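Local coordinates for methyltransferase (Pectobacterium atrosepticum SCRI1043, PDB 2P7I) that probably transfers methyl groups from S-adenosylmethionine to an acceptor, as a member of the type 12 family of SAM-dependent methyltransferases, at the interface of chains A and B. Numbering follows the deposited sequence. Chains: chain A/B, Hypothetical protein.

The interface of chains A and B. Residues chain A 39, 197, 227-228, 231-232; chain B 194-196.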
ATOM      1  N   PRO A  39      -8.891  -9.316 -20.902  1.00 28.08           N
ATOM      2  CA  PRO A  39      -9.938  -8.280 -21.045  1.00 30.14           C
ATOM      3  C   PRO A  39      -9.543  -7.041 -21.865  1.00 29.04           C
ATOM      4  O   PRO A  39     -10.397  -6.254 -22.250  1.00 30.29           O
ATOM      5  CB  PRO A  39     -10.273  -7.910 -19.606  1.00 30.48           C
ATOM      6  CG  PRO A  39      -9.249  -8.467 -18.772  1.00 32.51           C
ATOM      7  CD  PRO A  39      -8.473  -9.484 -19.501  1.00 28.90           C
ATOM      8  N   SER A 197      -1.123  -1.830 -13.982  1.00 27.06           N
ATOM      9  CA  SER A 197      -1.503  -2.925 -13.096  1.00 25.20           C
ATOM     10  C   SER A 197      -0.315  -3.790 -12.751  1.00 25.10           C
ATOM     11  O   SER A 197       0.809  -3.470 -13.131  1.00 27.74           O
ATOM     12  CB  SER A 197      -2.608  -3.781 -13.721  1.00 28.74           C
ATOM     13  OG  SER A 197      -3.206  -4.606 -12.731  1.00 33.73           O
ATOM     14  N   TYR A 227      -3.002 -13.937  -7.590  1.00 23.58           N
ATOM     15  CA  TYR A 227      -3.261 -13.145  -8.796  1.00 20.70           C
ATOM     16  C   TYR A 227      -4.359 -12.145  -8.497  1.00 24.06           C
ATOM     17  O   TYR A 227      -4.217 -10.981  -8.818  1.00 21.05           O
ATOM     18  CB  TYR A 227      -3.659 -14.041  -9.960  1.00 25.78           C
ATOM     19  CG  TYR A 227      -4.200 -13.276 -11.172  1.00 23.54           C
ATOM     20  CD1 TYR A 227      -3.345 -12.632 -12.057  1.00 26.17           C
ATOM     21  CD2 TYR A 227      -5.539 -13.241 -11.429  1.00 26.57           C
ATOM     22  CE1 TYR A 227      -3.844 -11.969 -13.144  1.00 29.98           C
ATOM     23  CE2 TYR A 227      -6.059 -12.564 -12.529  1.00 26.64           C
ATOM     24  CZ  TYR A 227      -5.220 -11.926 -13.365  1.00 28.38           C
ATOM     25  OH  TYR A 227      -5.744 -11.261 -14.462  1.00 32.12           O
ATOM     26  N   GLN A 228      -5.432 -12.580  -7.886  1.00 22.61           N
ATOM     27  CA  GLN A 228      -6.513 -11.671  -7.579  1.00 23.89           C
ATOM     28  C   GLN A 228      -6.060 -10.525  -6.653  1.00 25.40           C
ATOM     29  O   GLN A 228      -6.356  -9.346  -6.872  1.00 25.32           O
ATOM     30  CB  GLN A 228      -7.623 -12.444  -6.916  1.00 24.50           C
ATOM     31  CG  GLN A 228      -8.301 -13.462  -7.787  1.00 28.34           C
ATOM     32  CD  GLN A 228      -9.227 -14.334  -6.955  1.00 31.35           C
ATOM     33  OE1 GLN A 228     -10.314 -13.905  -6.541  1.00 40.92           O
ATOM     34  NE2 GLN A 228      -8.763 -15.509  -6.614  1.00 34.54           N
ATOM     35  N   GLN A 231      -3.774  -7.561  -8.150  1.00 25.01           N
ATOM     36  CA  GLN A 231      -4.405  -6.493  -8.874  1.00 25.20           C
ATOM     37  C   GLN A 231      -4.725  -5.333  -7.954  1.00 22.47           C
ATOM     38  O   GLN A 231      -4.828  -4.172  -8.411  1.00 25.70           O
ATOM     39  CB  GLN A 231      -5.705  -7.003  -9.499  1.00 24.16           C
ATOM     40  CG  GLN A 231      -5.409  -7.950 -10.665  1.00 22.73           C
ATOM     41  CD  GLN A 231      -6.606  -8.228 -11.532  1.00 24.83           C
ATOM     42  OE1 GLN A 231      -7.751  -8.069 -11.110  1.00 23.70           O
ATOM     43  NE2 GLN A 231      -6.344  -8.671 -12.754  1.00 27.62           N
ATOM     44  N   GLN A 232      -4.874  -5.639  -6.675  1.00 21.19           N
ATOM     45  CA  GLN A 232      -5.226  -4.583  -5.681  1.00 22.31           C
ATOM     46  C   GLN A 232      -3.978  -3.895  -5.139  1.00 21.17           C
ATOM     47  O   GLN A 232      -4.072  -2.811  -4.517  1.00 24.70           O
ATOM     48  CB  GLN A 232      -6.038  -5.208  -4.536  1.00 27.45           C
ATOM     49  CG  GLN A 232      -7.308  -5.848  -5.056  1.00 28.87           C
ATOM     50  CD  GLN A 232      -8.249  -6.357  -3.984  1.00 28.82           C
ATOM     51  OE1 GLN A 232      -8.024  -6.196  -2.748  1.00 28.09           O
ATOM     52  NE2 GLN A 232      -9.335  -6.960  -4.441  1.00 24.23           N
TER
ATOM     53  N   THR B 194     -13.270 -10.337 -13.208  1.00 28.71           N
ATOM     54  CA  THR B 194     -12.206 -10.396 -14.183  0.50 29.00           C
ATOM     55  C   THR B 194     -11.087  -9.397 -13.903  1.00 29.58           C
ATOM     56  O   THR B 194      -9.927  -9.670 -14.173  1.00 32.14           O
ATOM     57  CB  THR B 194     -12.816 -10.091 -15.553  0.50 29.98           C
ATOM     58  OG1 THR B 194     -13.841 -11.066 -15.830  0.50 31.55           O
ATOM     59  CG2 THR B 194     -11.777 -10.106 -16.639  0.50 26.52           C
ATOM     60  N   TYR B 195     -11.476  -8.215 -13.404  1.00 28.52           N
ATOM     61  CA  TYR B 195     -10.499  -7.164 -13.105  0.70 26.64           C
ATOM     62  C   TYR B 195     -10.923  -6.375 -11.896  1.00 27.84           C
ATOM     63  O   TYR B 195     -12.102  -6.102 -11.696  1.00 25.56           O
ATOM     64  CB  TYR B 195     -10.244  -6.227 -14.289  0.70 29.72           C
ATOM     65  CG  TYR B 195      -8.815  -6.316 -14.756  0.70 31.54           C
ATOM     66  CD1 TYR B 195      -7.851  -5.396 -14.352  0.70 38.54           C
ATOM     67  CD2 TYR B 195      -8.412  -7.366 -15.560  0.70 38.78           C
ATOM     68  CE1 TYR B 195      -6.506  -5.530 -14.788  0.70 36.55           C
ATOM     69  CE2 TYR B 195      -7.097  -7.501 -15.982  0.70 27.91           C
ATOM     70  CZ  TYR B 195      -6.158  -6.599 -15.603  0.70 38.86           C
ATOM     71  OH  TYR B 195      -4.866  -6.809 -16.078  0.70 39.66           O
ATOM     72  N   ARG B 196      -9.947  -6.012 -11.075  1.00 27.35           N
ATOM     73  CA  ARG B 196     -10.160  -5.168  -9.913  1.00 27.11           C
ATOM     74  C   ARG B 196      -9.261  -3.945 -10.083  1.00 26.54           C
ATOM     75  O   ARG B 196      -8.085  -4.088 -10.450  1.00 29.23           O
ATOM     76  CB  ARG B 196      -9.741  -5.854  -8.622  1.00 27.50           C
ATOM     77  CG  ARG B 196     -10.308  -7.260  -8.449  1.00 29.20           C
ATOM     78  CD  ARG B 196      -9.344  -8.278  -7.991  1.00 28.56           C
ATOM     79  NE  ARG B 196     -10.036  -9.553  -7.938  1.00 24.87           N
ATOM     80  CZ  ARG B 196     -10.128 -10.393  -8.971  1.00 28.97           C
ATOM     81  NH1 ARG B 196      -9.451 -10.166 -10.091  1.00 27.36           N
ATOM     82  NH2 ARG B 196     -10.829 -11.520  -8.866  1.00 28.08           N
TER
HETATM   83  O   HOH W   1      -5.263  -3.560 -11.031  1.00 28.41           O
HETATM   84  O   HOH W   2      -3.400  -7.741 -13.677  1.00 35.60           O
HETATM   85  O   HOH W   3      -8.554 -11.819 -14.701  1.00 40.77           O
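A:Gln231 and A:Pro39 meet B:Tyr195 and B:Arg196 in a two-fold symmetric homodimer-type interface of this SAM-dependent methyltransferase, where strand 192-201 of one copy packs against the end of helix 220-230 and the residues just after it in the other, together with 3-10 helix 38-40 and, through water, the partner's own strand 192-201. The patch has a twin with the chains exchanged and joins two subunits of the deposited tetramer; whether the pair forms in solution the structure alone does not show.

The A:Gln231 amide links B:Arg196 and B:Tyr195. Its OE1 takes two hydrogen bonds from one residue: B:Arg196 NH1, of the guanidinium, at 2.9 Å, and the backbone B:Arg196 N at 3.0 Å. The two donors come from opposite faces of the amide plane, both well tilted from it. On the arginine side the NH1 bond is in plane, with OE1 at the guanidinium edge and 155° at the hydrogen. With OE1 held this way, which should limit rotation of the amide, NE2 sits 3.4 Å above the ring plane of B:Tyr195, over its centre, with amide and ring planes 38° apart. From the opposite side of the ring, A:Pro39 reaches its rim, CG to CD2 at 3.5 Å, and also touches the CG2 methyl of B:Thr194.

B:Arg196 bends at its second torsion (chi2 135°), carrying the guanidinium back over A:Gln228. The aliphatic CG of A:Gln228 lies under one guanidinium face, offset toward the rim, and B:Arg196 CD comes 3.4 Å from the backbone O of A:Gln228.

Three waters also bridge the chains. Water 1 links the backbone O atoms of A:Gln231 and B:Arg196 and also meets the A:Ser197 hydroxyl. Water 2 joins the B:Tyr195 phenol OH, at 3.0 Å, to A:Gln231 NE2 and A:Ser197 OG, both at longer range. Water 3, in the ring plane of A:Tyr227, bridges its OH to the backbone O of B:Thr194, 2.6 Å from that oxygen.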